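Side-chain contacts in flavodoxin (Bacteroides uniformis, PDB 4J8P), which binds flavin mononucleotide in a flavodoxin-type fold and probably serves as an electron-transfer flavoprotein: residues A[83-88]-A[105-110]; A[97-102]-A[131-136]; A[111-116]-A[154-159]; A[91-96]-A[127-132]. All coordinates share one frame; numbering follows the deposited sequence. Where two conformers were deposited one is given.

Contact 1. Residues A[83-88]-A[105-110]; sequences IYIGFP and GDFAGK. With FMN (flavin mononucleotide), chain B.
Across this contact Ile83, on a central strand of the sheet, comes nearest to Lys110, their CA atoms 7.0 Å apart, where the loop 105-110 folds back in a type II turn from Phe107 to Lys110 just before it enters the next strand. Gly109 takes the third place of that turn with a positive phi of 71°, and the closing bond from Lys110 N to Phe107 O is weak. Just ahead, Asp106 OD1 accepts from Ala108 N at 3.1 Å, an Asx turn whose donor lies above the carboxylate plane.

Everything that passes between the two segments is apolar. Ile83 extends CD1 into the fork between Phe107 and Lys110: the methyl lies 3.7 Å from Phe107 CE2 and 3.6 Å from Lys110 CD, its side chain running nearly at right angles to that of Phe107. CG1 of Ile83 sits opposite the carbonyl carbon (chi1 -57°) and the chain is then fully extended, which carries CD1 that far. Ile85 points the same way and adds a looser touch, CD1 to Phe107 CE2 at 4.3 Å; both methyls approach the ring obliquely. Lys110 lends its aliphatic part here, while NZ turns off to bond the backbone oxygens of Tyr80 and Leu77.

Pro88, at the far end of the strand, touches the FMN ribityl chain beside the phosphate. The Phe107 ring also meets that of Phe101 of helix 96-102, with the planes steeply inclined, and Ile85 also packs on Ile98 and Ile102 of that helix, while strand 80-88 is held between strands 7-12 and 111-117.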
# COMPACT_ATOMS: atom_id res chain seq x y z
N ILE A 83 -7.46 -4.24 7.42
CA ILE A 83 -6.80 -4.25 6.12
C ILE A 83 -5.46 -3.57 6.23
O ILE A 83 -5.39 -2.39 6.58
CB ILE A 83 -7.66 -3.57 5.03
CG1 ILE A 83 -9.06 -4.27 4.92
CG2 ILE A 83 -6.88 -3.56 3.66
CD1 ILE A 83 -9.99 -3.68 3.89
N TYR A 84 -4.41 -4.32 5.92
CA TYR A 84 -3.06 -3.72 5.82
C TYR A 84 -2.88 -3.28 4.37
O TYR A 84 -3.32 -4.01 3.46
CB TYR A 84 -1.99 -4.73 6.17
CG TYR A 84 -1.92 -5.10 7.62
CD1 TYR A 84 -2.84 -5.99 8.17
CD2 TYR A 84 -0.93 -4.57 8.45
CE1 TYR A 84 -2.79 -6.33 9.53
CE2 TYR A 84 -0.86 -4.92 9.80
CZ TYR A 84 -1.79 -5.80 10.33
OH TYR A 84 -1.75 -6.14 11.66
N ILE A 85 -2.28 -2.09 4.12
CA ILE A 85 -2.05 -1.62 2.74
C ILE A 85 -0.60 -1.30 2.63
O ILE A 85 -0.12 -0.40 3.32
CB ILE A 85 -2.94 -0.39 2.39
CG1 ILE A 85 -4.43 -0.75 2.56
CG2 ILE A 85 -2.62 0.06 0.93
CD1 ILE A 85 -5.35 0.42 2.21
N GLY A 86 0.12 -2.05 1.80
CA GLY A 86 1.56 -1.85 1.66
C GLY A 86 1.95 -1.24 0.34
O GLY A 86 1.30 -1.50 -0.68
N PHE A 87 3.02 -0.46 0.36
CA PHE A 87 3.49 0.17 -0.88
C PHE A 87 4.92 0.64 -0.79
O PHE A 87 5.39 0.91 0.31
CB PHE A 87 2.62 1.41 -1.21
CG PHE A 87 2.33 2.30 -0.01
CD1 PHE A 87 1.21 2.07 0.78
CD2 PHE A 87 3.19 3.35 0.32
CE1 PHE A 87 0.96 2.85 1.92
CE2 PHE A 87 2.96 4.12 1.48
CZ PHE A 87 1.82 3.89 2.25
N PRO A 88 5.60 0.80 -1.93
CA PRO A 88 6.88 1.52 -1.89
C PRO A 88 6.65 3.02 -1.68
O PRO A 88 5.62 3.52 -2.12
CB PRO A 88 7.46 1.31 -3.28
CG PRO A 88 6.22 1.15 -4.19
CD PRO A 88 5.16 0.47 -3.32
N GLY A 105 -13.25 0.65 -3.14
CA GLY A 105 -13.91 -0.25 -2.20
C GLY A 105 -14.47 0.50 -1.01
O GLY A 105 -14.21 1.70 -0.85
N ASP A 106 -15.26 -0.21 -0.18
CA ASP A 106 -15.88 0.35 1.02
C ASP A 106 -15.05 -0.05 2.22
O ASP A 106 -15.06 -1.21 2.62
CB ASP A 106 -17.35 -0.15 1.15
CG ASP A 106 -18.12 0.40 2.35
OD1 ASP A 106 -17.55 1.24 3.10
OD2 ASP A 106 -19.31 0.06 2.49
N PHE A 107 -14.27 0.91 2.75
CA PHE A 107 -13.37 0.68 3.89
C PHE A 107 -14.02 1.07 5.26
O PHE A 107 -13.34 1.04 6.28
CB PHE A 107 -12.04 1.42 3.65
CG PHE A 107 -11.24 0.81 2.52
CD1 PHE A 107 -11.55 1.08 1.20
CD2 PHE A 107 -10.22 -0.11 2.78
CE1 PHE A 107 -10.86 0.45 0.15
CE2 PHE A 107 -9.50 -0.69 1.74
CZ PHE A 107 -9.83 -0.42 0.43
N ALA A 108 -15.35 1.33 5.29
CA ALA A 108 -16.06 1.68 6.53
C ALA A 108 -16.10 0.52 7.50
O ALA A 108 -16.27 -0.63 7.10
CB ALA A 108 -17.48 2.15 6.22
N GLY A 109 -15.95 0.83 8.79
CA GLY A 109 -15.97 -0.16 9.86
C GLY A 109 -14.75 -1.06 9.89
O GLY A 109 -14.82 -2.19 10.40
N LYS A 110 -13.63 -0.59 9.30
CA LYS A 110 -12.41 -1.37 9.23
C LYS A 110 -11.20 -0.60 9.72
O LYS A 110 -11.10 0.62 9.50
CB LYS A 110 -12.13 -1.82 7.78
CG LYS A 110 -13.34 -2.54 7.15
CD LYS A 110 -13.02 -3.05 5.77
CE LYS A 110 -14.26 -3.42 4.99
NZ LYS A 110 -15.14 -4.40 5.69
N1 FMN B . 12.68 5.87 -1.77
C2 FMN B . 12.77 6.80 -0.77
O2 FMN B . 13.46 6.63 0.23
N3 FMN B . 12.12 8.04 -0.92
C4 FMN B . 11.41 8.45 -2.04
O4 FMN B . 10.83 9.53 -2.02
C4A FMN B . 11.40 7.48 -3.13
N5 FMN B . 10.86 7.84 -4.28
C5A FMN B . 10.85 6.91 -5.31
C6 FMN B . 10.22 7.26 -6.52
C7 FMN B . 10.08 6.35 -7.55
C7M FMN B . 9.28 6.73 -8.77
C8 FMN B . 10.62 5.05 -7.41
C8M FMN B . 10.45 4.01 -8.48
C9 FMN B . 11.27 4.71 -6.23
C9A FMN B . 11.39 5.62 -5.17
N10 FMN B . 12.00 5.28 -3.92
C10 FMN B . 12.04 6.18 -2.90
C1' FMN B . 12.56 3.92 -3.75
C2' FMN B . 11.51 2.88 -3.36
O2' FMN B . 10.63 3.35 -2.34
C3' FMN B . 12.12 1.57 -2.88
O3' FMN B . 13.15 1.15 -3.79
C4' FMN B . 11.06 0.48 -2.70
O4' FMN B . 11.57 -0.49 -1.78
C5' FMN B . 10.72 -0.19 -4.02
O5' FMN B . 9.67 -1.12 -3.71
P FMN B . 9.04 -2.12 -4.73
O1P FMN B . 8.39 -1.47 -5.90
O2P FMN B . 8.07 -2.90 -3.88
O3P FMN B . 10.15 -3.08 -5.17

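Contact 2. Residues A[97-102]-A[131-136]; sequences IINTFI and QTNYPG
Asn133, in the last turn of helix 124-133, makes only a marginal approach to helix 96-102, its ND2 4.3 Å from ND2 of Asn99. Its amide nitrogen also stands over one face of the Tyr134 ring, toward the rim.

Tyr134, where the chain leaves helical geometry, carries the contact. The opposite face of the Tyr134 ring receives Ile102 CG2, 3.6 Å from the ring centroid and only 4° off the normal, a CH-pi contact almost exactly centred; CD1 of Ile102 adds a touch at Tyr134 CE2, 3.9 Å away. CG2 reaches this spot because it lies anti to the backbone N of Ile102. At the ring's far end Asn99 ND2 donates to Tyr134 OH at 3.0 Å and 163°, with the hydroxyl in the plane of the amide, which is turned 39° from the ring. The same OH is also hydrogen-bonded to Glu103 OE2, so an amide of helix 96-102 and the carboxylate of Glu103, the residue just after it, both hold the phenol. A leucine in place of Tyr134 would probably leave Asn99 and Glu103 without this shared partner and deprive Ile102 CG2 of its flat seat.

This is the pairing of adjacent helices over one side of the parallel sheet in the doubly wound, flavodoxin-like alpha/beta fold.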
# COMPACT_ATOMS: atom_id res chain seq x y z
N ILE A 97 -1.70 4.61 -7.30
CA ILE A 97 -2.58 3.43 -7.41
C ILE A 97 -3.16 3.09 -6.02
O ILE A 97 -4.20 2.47 -5.93
CB ILE A 97 -1.86 2.25 -8.05
CG1 ILE A 97 -2.88 1.17 -8.45
CG2 ILE A 97 -0.72 1.70 -7.13
CD1 ILE A 97 -2.29 0.04 -9.20
N ILE A 98 -2.48 3.51 -4.92
CA ILE A 98 -3.05 3.25 -3.57
C ILE A 98 -4.32 4.08 -3.40
O ILE A 98 -5.30 3.58 -2.83
CB ILE A 98 -1.99 3.58 -2.51
CG1 ILE A 98 -0.77 2.61 -2.66
CG2 ILE A 98 -2.62 3.54 -1.07
CD1 ILE A 98 -1.16 1.06 -2.58
N ASN A 99 -4.33 5.31 -3.93
CA ASN A 99 -5.55 6.13 -3.90
C ASN A 99 -6.63 5.45 -4.76
O ASN A 99 -7.80 5.39 -4.35
CB ASN A 99 -5.27 7.53 -4.40
CG ASN A 99 -4.23 8.23 -3.56
OD1 ASN A 99 -3.06 8.23 -3.91
ND2 ASN A 99 -4.66 8.86 -2.46
N THR A 100 -6.26 4.91 -5.94
CA THR A 100 -7.28 4.24 -6.75
C THR A 100 -7.89 3.08 -5.96
O THR A 100 -9.12 2.93 -5.95
CB THR A 100 -6.67 3.70 -8.05
OG1 THR A 100 -5.97 4.76 -8.69
CG2 THR A 100 -7.77 3.16 -9.01
N PHE A 101 -7.04 2.28 -5.30
CA PHE A 101 -7.48 1.13 -4.53
C PHE A 101 -8.46 1.56 -3.42
O PHE A 101 -9.55 1.00 -3.32
CB PHE A 101 -6.25 0.41 -3.96
CG PHE A 101 -6.57 -0.73 -3.04
CD1 PHE A 101 -7.11 -1.92 -3.53
CD2 PHE A 101 -6.38 -0.60 -1.67
CE1 PHE A 101 -7.43 -2.98 -2.66
CE2 PHE A 101 -6.67 -1.67 -0.81
CZ PHE A 101 -7.18 -2.85 -1.31
N ILE A 102 -8.07 2.53 -2.59
CA ILE A 102 -8.93 2.98 -1.47
C ILE A 102 -10.26 3.53 -2.00
O ILE A 102 -11.31 3.33 -1.39
CB ILE A 102 -8.16 4.02 -0.61
CG1 ILE A 102 -6.98 3.33 0.08
CG2 ILE A 102 -9.09 4.75 0.40
CD1 ILE A 102 -5.95 4.34 0.73
N GLN A 131 -4.09 9.65 5.73
CA GLN A 131 -5.06 9.94 6.79
C GLN A 131 -5.88 11.19 6.47
O GLN A 131 -7.08 11.24 6.74
CB GLN A 131 -4.32 10.17 8.11
CG GLN A 131 -3.60 8.92 8.65
CD GLN A 131 -2.70 9.27 9.81
OE1 GLN A 131 -2.57 10.44 10.19
NE2 GLN A 131 -2.09 8.27 10.45
N THR A 132 -5.20 12.23 5.98
CA THR A 132 -5.84 13.54 5.72
C THR A 132 -6.83 13.42 4.53
O THR A 132 -7.90 14.04 4.55
CB THR A 132 -4.73 14.61 5.47
OG1 THR A 132 -3.84 14.64 6.60
CG2 THR A 132 -5.31 16.04 5.25
N ASN A 133 -6.48 12.62 3.52
CA ASN A 133 -7.36 12.50 2.36
C ASN A 133 -8.55 11.59 2.62
O ASN A 133 -9.60 11.75 1.97
CB ASN A 133 -6.59 11.98 1.17
CG ASN A 133 -7.27 12.40 -0.11
OD1 ASN A 133 -7.51 13.59 -0.34
ND2 ASN A 133 -7.71 11.45 -0.90
N TYR A 134 -8.41 10.64 3.60
CA TYR A 134 -9.47 9.66 3.90
C TYR A 134 -9.79 9.69 5.39
O TYR A 134 -9.51 8.72 6.11
CB TYR A 134 -9.05 8.26 3.45
CG TYR A 134 -8.66 8.23 1.99
CD1 TYR A 134 -9.61 8.44 0.99
CD2 TYR A 134 -7.34 8.03 1.61
CE1 TYR A 134 -9.24 8.45 -0.35
CE2 TYR A 134 -6.96 8.04 0.27
CZ TYR A 134 -7.93 8.24 -0.71
OH TYR A 134 -7.56 8.28 -2.04
N PRO A 135 -10.40 10.80 5.87
CA PRO A 135 -10.60 10.94 7.32
C PRO A 135 -11.71 10.06 7.90
O PRO A 135 -11.86 10.02 9.12
CB PRO A 135 -10.94 12.43 7.48
CG PRO A 135 -11.54 12.83 6.18
CD PRO A 135 -10.81 12.02 5.14
N GLY A 136 -12.45 9.37 7.04
CA GLY A 136 -13.52 8.46 7.44
C GLY A 136 -13.01 7.07 7.78
O GLY A 136 -13.76 6.25 8.30

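Contact 3. Residues A[111-116]-A[154-159]; sequences TVIPFA and KQWIKK
Trp156 makes all the apolar contacts here, reaching from the C-terminal helix down to two alternate residues of strand 111-117. CG2 of Ile113 lies at the edge of the indole, close to its plane, 3.8 Å from Trp156 CZ2, and the two side chains lie alongside one another, running opposite ways. CB of Phe115 comes to Trp156 CH2 at 4.0 Å from an oblique direction. With CG of Trp156 opposite its own backbone N (chi1 179°), the six-membered ring is thrust toward the strand. Phe115 takes the opposite course: its CG stands between N and the carbonyl carbon (chi1 66°), which swings the phenyl away and leaves the methylene to do the touching. Within the helix, CD1 of Ile157 lies over one face of the indole, 3.6 Å above its plane and near the rim.

The polar part belongs to the chain end. Lys159 folds back and its NZ donates to Trp156 O at 2.7 Å, tilted 29° from the carbonyl plane, a bond that fastens the terminal lysine to the last helical turn.

Val26 of helix 18-30 also packs on Trp156, while Ala23 of that helix meets Phe115. Helices 18-30 and 150-158 thus lie together against one side of the five-stranded parallel sheet, as in the three-layer alpha/beta/alpha sandwich of flavodoxins.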
# COMPACT_ATOMS: atom_id res chain seq x y z
N THR A 111 -10.29 -1.32 10.35
CA THR A 111 -9.02 -0.72 10.75
C THR A 111 -8.09 -0.89 9.58
O THR A 111 -8.00 -1.99 9.01
CB THR A 111 -8.51 -1.34 12.03
OG1 THR A 111 -9.30 -0.82 13.11
CG2 THR A 111 -7.02 -1.04 12.27
N VAL A 112 -7.46 0.20 9.17
CA VAL A 112 -6.59 0.20 8.00
C VAL A 112 -5.20 0.64 8.42
O VAL A 112 -5.03 1.70 9.03
CB VAL A 112 -7.16 1.08 6.88
CG1 VAL A 112 -6.23 1.07 5.67
CG2 VAL A 112 -8.58 0.62 6.52
N ILE A 113 -4.20 -0.19 8.11
CA ILE A 113 -2.84 -0.00 8.58
C ILE A 113 -1.88 0.08 7.41
O ILE A 113 -1.71 -0.92 6.71
CB ILE A 113 -2.44 -1.18 9.51
CG1 ILE A 113 -3.44 -1.33 10.68
CG2 ILE A 113 -0.98 -0.98 10.01
CD1 ILE A 113 -3.39 -2.68 11.41
N PRO A 114 -1.27 1.24 7.15
CA PRO A 114 -0.32 1.33 6.04
C PRO A 114 1.06 0.82 6.42
O PRO A 114 1.54 1.01 7.55
CB PRO A 114 -0.27 2.82 5.72
CG PRO A 114 -0.57 3.52 7.07
CD PRO A 114 -1.38 2.52 7.90
N PHE A 115 1.73 0.15 5.47
CA PHE A 115 3.15 -0.21 5.69
C PHE A 115 3.89 0.06 4.37
O PHE A 115 3.25 0.18 3.31
CB PHE A 115 3.33 -1.66 6.20
CG PHE A 115 2.93 -2.74 5.22
CD1 PHE A 115 1.61 -3.15 5.12
CD2 PHE A 115 3.89 -3.38 4.44
CE1 PHE A 115 1.25 -4.16 4.23
CE2 PHE A 115 3.52 -4.40 3.54
CZ PHE A 115 2.21 -4.79 3.46
N ALA A 116 5.20 0.23 4.46
CA ALA A 116 5.93 0.61 3.25
C ALA A 116 7.36 0.14 3.26
O ALA A 116 7.88 -0.34 4.27
CB ALA A 116 5.92 2.15 3.14
N LYS A 154 7.66 -10.05 12.83
CA LYS A 154 7.12 -10.69 14.04
C LYS A 154 7.04 -9.66 15.18
O LYS A 154 6.00 -9.57 15.84
CB LYS A 154 7.99 -11.89 14.46
CG LYS A 154 7.52 -12.62 15.72
CD LYS A 154 8.46 -13.78 16.08
CE LYS A 154 8.15 -14.37 17.44
NZ LYS A 154 8.99 -15.57 17.73
N GLN A 155 8.12 -8.87 15.37
CA GLN A 155 8.27 -7.84 16.40
C GLN A 155 7.25 -6.73 16.22
O GLN A 155 6.66 -6.29 17.21
CB GLN A 155 9.70 -7.26 16.44
CG GLN A 155 10.71 -8.25 17.06
CD GLN A 155 12.12 -7.74 17.22
OE1 GLN A 155 12.36 -6.59 17.59
NE2 GLN A 155 13.09 -8.62 17.02
N TRP A 156 7.02 -6.29 14.97
CA TRP A 156 6.04 -5.25 14.71
C TRP A 156 4.62 -5.74 15.07
O TRP A 156 3.86 -5.02 15.70
CB TRP A 156 6.09 -4.83 13.22
CG TRP A 156 5.08 -3.78 12.87
CD1 TRP A 156 4.74 -2.69 13.62
CD2 TRP A 156 4.18 -3.79 11.75
NE1 TRP A 156 3.75 -1.98 13.00
CE2 TRP A 156 3.37 -2.63 11.86
CE3 TRP A 156 4.04 -4.61 10.62
CZ2 TRP A 156 2.44 -2.27 10.86
CZ3 TRP A 156 3.10 -4.27 9.66
CH2 TRP A 156 2.33 -3.10 9.77
N ILE A 157 4.27 -6.97 14.66
CA ILE A 157 2.95 -7.55 14.89
C ILE A 157 2.74 -7.94 16.37
O ILE A 157 1.65 -7.71 16.90
CB ILE A 157 2.72 -8.75 13.91
CG1 ILE A 157 2.79 -8.25 12.43
CG2 ILE A 157 1.41 -9.50 14.19
CD1 ILE A 157 1.80 -7.09 12.06
N LYS A 158 3.76 -8.52 17.02
CA LYS A 158 3.59 -8.97 18.42
C LYS A 158 3.50 -7.79 19.40
O LYS A 158 2.81 -7.92 20.42
CB LYS A 158 4.68 -9.96 18.86
CG LYS A 158 6.07 -9.37 19.08
CD LYS A 158 6.92 -10.23 20.02
CE LYS A 158 8.38 -9.86 19.96
NZ LYS A 158 9.08 -10.56 18.85
N LYS A 159 4.17 -6.66 19.10
CA LYS A 159 4.21 -5.43 19.91
C LYS A 159 4.60 -5.77 21.36
O LYS A 159 5.61 -6.49 21.52
CB LYS A 159 2.87 -4.66 19.83
CG LYS A 159 2.41 -4.48 18.38
CD LYS A 159 1.39 -3.39 18.18
CE LYS A 159 0.97 -3.30 16.73
NZ LYS A 159 2.09 -2.94 15.80
OXT LYS A 159 3.88 -5.38 22.31

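Contact 4. Residues A[91-96]-A[127-132]; sequences WNLAPR and EKELQT. With FMN (flavin mononucleotide), chain B.
Leu93 lays CD2 against the aliphatic part of Glu129, 3.7 Å from Glu129 CG, where the FMN-binding loop that follows strand 80-88 of the flavodoxin fold passes helix 124-133. The two side chains run at a slant to each other. Glu129 is bent at chi2 (-86°), and its methylenes, not its carboxylate, meet the leucine at this outer border of the contact. Deeper in, Ala94 CB faces Leu130 CD1 at 4.3 Å, a lighter touch; Phe87 of strand 80-88 packs on both residues.

On the helix, Lys128 NZ reaches Gln131 OE1 at 2.8 Å, in the carbonyl plane and on a lone pair. One turn on from Lys128, Thr132 uses both its backbone N and its OG1 to grip Lys128 O from opposite faces of the carbonyl plane.

At the other end of the loop stands the cofactor. The indole of Trp91 has C6 of the flavin over one face, 3.9 Å above its plane and toward the rim, while Asn92 N donates to FMN O4 at 2.9 Å with an angle of 132°. The straighter bond is the one to the redox-active part of the isoalloxazine: Trp91 N points at FMN N5, 2.8 Å away and at 166°.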
# COMPACT_ATOMS: atom_id res chain seq x y z
N TRP A 91 8.55 9.43 -3.96
CA TRP A 91 8.58 10.87 -3.68
C TRP A 91 7.83 11.22 -2.37
O TRP A 91 7.01 12.16 -2.33
CB TRP A 91 8.08 11.71 -4.87
CG TRP A 91 8.92 11.52 -6.11
CD1 TRP A 91 8.57 10.82 -7.23
CD2 TRP A 91 10.29 11.92 -6.28
NE1 TRP A 91 9.61 10.85 -8.15
CE2 TRP A 91 10.68 11.49 -7.58
CE3 TRP A 91 11.21 12.62 -5.48
CZ2 TRP A 91 11.96 11.76 -8.09
CZ3 TRP A 91 12.48 12.89 -6.00
CH2 TRP A 91 12.84 12.43 -7.27
N ASN A 92 8.15 10.46 -1.29
CA ASN A 92 7.63 10.74 0.05
C ASN A 92 6.11 10.53 0.15
O ASN A 92 5.48 11.00 1.12
CB ASN A 92 7.98 12.19 0.46
CG ASN A 92 8.00 12.42 1.94
OD1 ASN A 92 8.13 11.51 2.75
ND2 ASN A 92 7.84 13.67 2.34
N LEU A 93 5.52 9.78 -0.80
CA LEU A 93 4.09 9.56 -0.83
C LEU A 93 3.78 8.11 -1.16
O LEU A 93 4.62 7.38 -1.67
CB LEU A 93 3.45 10.45 -1.92
CG LEU A 93 3.43 11.96 -1.63
CD1 LEU A 93 3.23 12.76 -2.93
CD2 LEU A 93 2.35 12.30 -0.63
N ALA A 94 2.51 7.73 -0.97
CA ALA A 94 2.06 6.48 -1.50
C ALA A 94 1.92 6.64 -3.02
O ALA A 94 1.41 7.68 -3.49
CB ALA A 94 0.70 6.13 -0.89
N PRO A 95 2.32 5.63 -3.79
CA PRO A 95 2.01 5.67 -5.24
C PRO A 95 0.51 5.91 -5.46
O PRO A 95 -0.33 5.45 -4.66
CB PRO A 95 2.46 4.29 -5.73
CG PRO A 95 3.56 3.89 -4.73
CD PRO A 95 2.94 4.34 -3.40
N ARG A 96 0.16 6.62 -6.54
CA ARG A 96 -1.26 6.98 -6.76
C ARG A 96 -2.21 5.78 -6.91
O ARG A 96 -3.41 5.93 -6.66
CB ARG A 96 -1.42 7.88 -7.99
CG ARG A 96 -0.50 9.12 -7.93
CD ARG A 96 -0.69 9.96 -6.66
NE ARG A 96 0.04 11.23 -6.77
CZ ARG A 96 0.20 12.10 -5.77
NH1 ARG A 96 -0.28 11.82 -4.55
NH2 ARG A 96 0.81 13.26 -5.98
N GLU A 127 1.92 8.34 5.09
CA GLU A 127 0.84 7.99 5.99
C GLU A 127 -0.04 9.22 6.32
O GLU A 127 -1.28 9.13 6.35
CB GLU A 127 1.51 7.45 7.27
CG GLU A 127 0.57 7.29 8.43
CD GLU A 127 1.25 6.65 9.61
OE1 GLU A 127 2.32 7.13 10.07
OE2 GLU A 127 0.65 5.70 10.15
N LYS A 128 0.58 10.37 6.66
CA LYS A 128 -0.23 11.55 7.01
C LYS A 128 -1.12 11.98 5.83
O LYS A 128 -2.27 12.35 6.04
CB LYS A 128 0.70 12.69 7.42
CG LYS A 128 -0.05 13.84 8.13
CD LYS A 128 -0.81 13.42 9.44
CE LYS A 128 0.03 12.67 10.45
NZ LYS A 128 -0.81 12.09 11.56
N GLU A 129 -0.58 11.96 4.60
CA GLU A 129 -1.40 12.35 3.45
C GLU A 129 -2.58 11.38 3.28
O GLU A 129 -3.68 11.84 2.99
CB GLU A 129 -0.56 12.41 2.17
CG GLU A 129 0.34 13.63 2.15
CD GLU A 129 -0.30 14.89 1.61
OE1 GLU A 129 -1.48 14.84 1.18
OE2 GLU A 129 0.40 15.92 1.55
N LEU A 130 -2.36 10.06 3.50
CA LEU A 130 -3.50 9.13 3.39
C LEU A 130 -4.54 9.42 4.47
O LEU A 130 -5.75 9.41 4.18
CB LEU A 130 -3.02 7.68 3.51
CG LEU A 130 -2.23 7.12 2.31
CD1 LEU A 130 -1.69 5.73 2.68
CD2 LEU A 130 -3.13 6.96 1.06
N GLN A 131 -4.09 9.65 5.73
CA GLN A 131 -5.06 9.94 6.79
C GLN A 131 -5.88 11.19 6.47
O GLN A 131 -7.08 11.24 6.74
CB GLN A 131 -4.32 10.17 8.11
CG GLN A 131 -3.60 8.92 8.65
CD GLN A 131 -2.70 9.27 9.81
OE1 GLN A 131 -2.57 10.44 10.19
NE2 GLN A 131 -2.09 8.27 10.45
N THR A 132 -5.20 12.23 5.98
CA THR A 132 -5.84 13.54 5.72
C THR A 132 -6.83 13.42 4.53
O THR A 132 -7.90 14.04 4.55
CB THR A 132 -4.73 14.61 5.47
OG1 THR A 132 -3.84 14.64 6.60
CG2 THR A 132 -5.31 16.04 5.25
N1 FMN B . 12.68 5.87 -1.77
C2 FMN B . 12.77 6.80 -0.77
O2 FMN B . 13.46 6.63 0.23
N3 FMN B . 12.12 8.04 -0.92
C4 FMN B . 11.41 8.45 -2.04
O4 FMN B . 10.83 9.53 -2.02
C4A FMN B . 11.40 7.48 -3.13
N5 FMN B . 10.86 7.84 -4.28
C5A FMN B . 10.85 6.91 -5.31
C6 FMN B . 10.22 7.26 -6.52
C7 FMN B . 10.08 6.35 -7.55
C7M FMN B . 9.28 6.73 -8.77
C8 FMN B . 10.62 5.05 -7.41
C8M FMN B . 10.45 4.01 -8.48
C9 FMN B . 11.27 4.71 -6.23
C9A FMN B . 11.39 5.62 -5.17
N10 FMN B . 12.00 5.28 -3.92
C10 FMN B . 12.04 6.18 -2.90
C1' FMN B . 12.56 3.92 -3.75
C2' FMN B . 11.51 2.88 -3.36
O2' FMN B . 10.63 3.35 -2.34
C3' FMN B . 12.12 1.57 -2.88
O3' FMN B . 13.15 1.15 -3.79
C4' FMN B . 11.06 0.48 -2.70
O4' FMN B . 11.57 -0.49 -1.78
C5' FMN B . 10.72 -0.19 -4.02
O5' FMN B . 9.67 -1.12 -3.71
P FMN B . 9.04 -2.12 -4.73
O1P FMN B . 8.39 -1.47 -5.90
O2P FMN B . 8.07 -2.90 -3.88
O3P FMN B . 10.15 -3.08 -5.17

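Overall arrangement
Contact 1 is buried, and contact 3 is largely so; both press side chains of neighbouring strands of one sheet, 80-88 and 111-117, on an aromatic ring, that of a loop phenylalanine in contact 1 and of a tryptophan on the C-terminal helix in contact 3. Contacts 2 and 4 are only partly buried and share helix 124-133, which meets helix 96-102 in one and the cofactor loop in the other, their centres about 8 Å apart. Polar chemistry across the segments appears only in contact 2, with its amide-to-phenol bond. Contacts 1 and 4 both touch FMN, at the ribityl chain and the flavin ring respectively. Leu130 of contact 4 packs on Ile102 of contact 2 and Phe87 of contact 1, tying the three together.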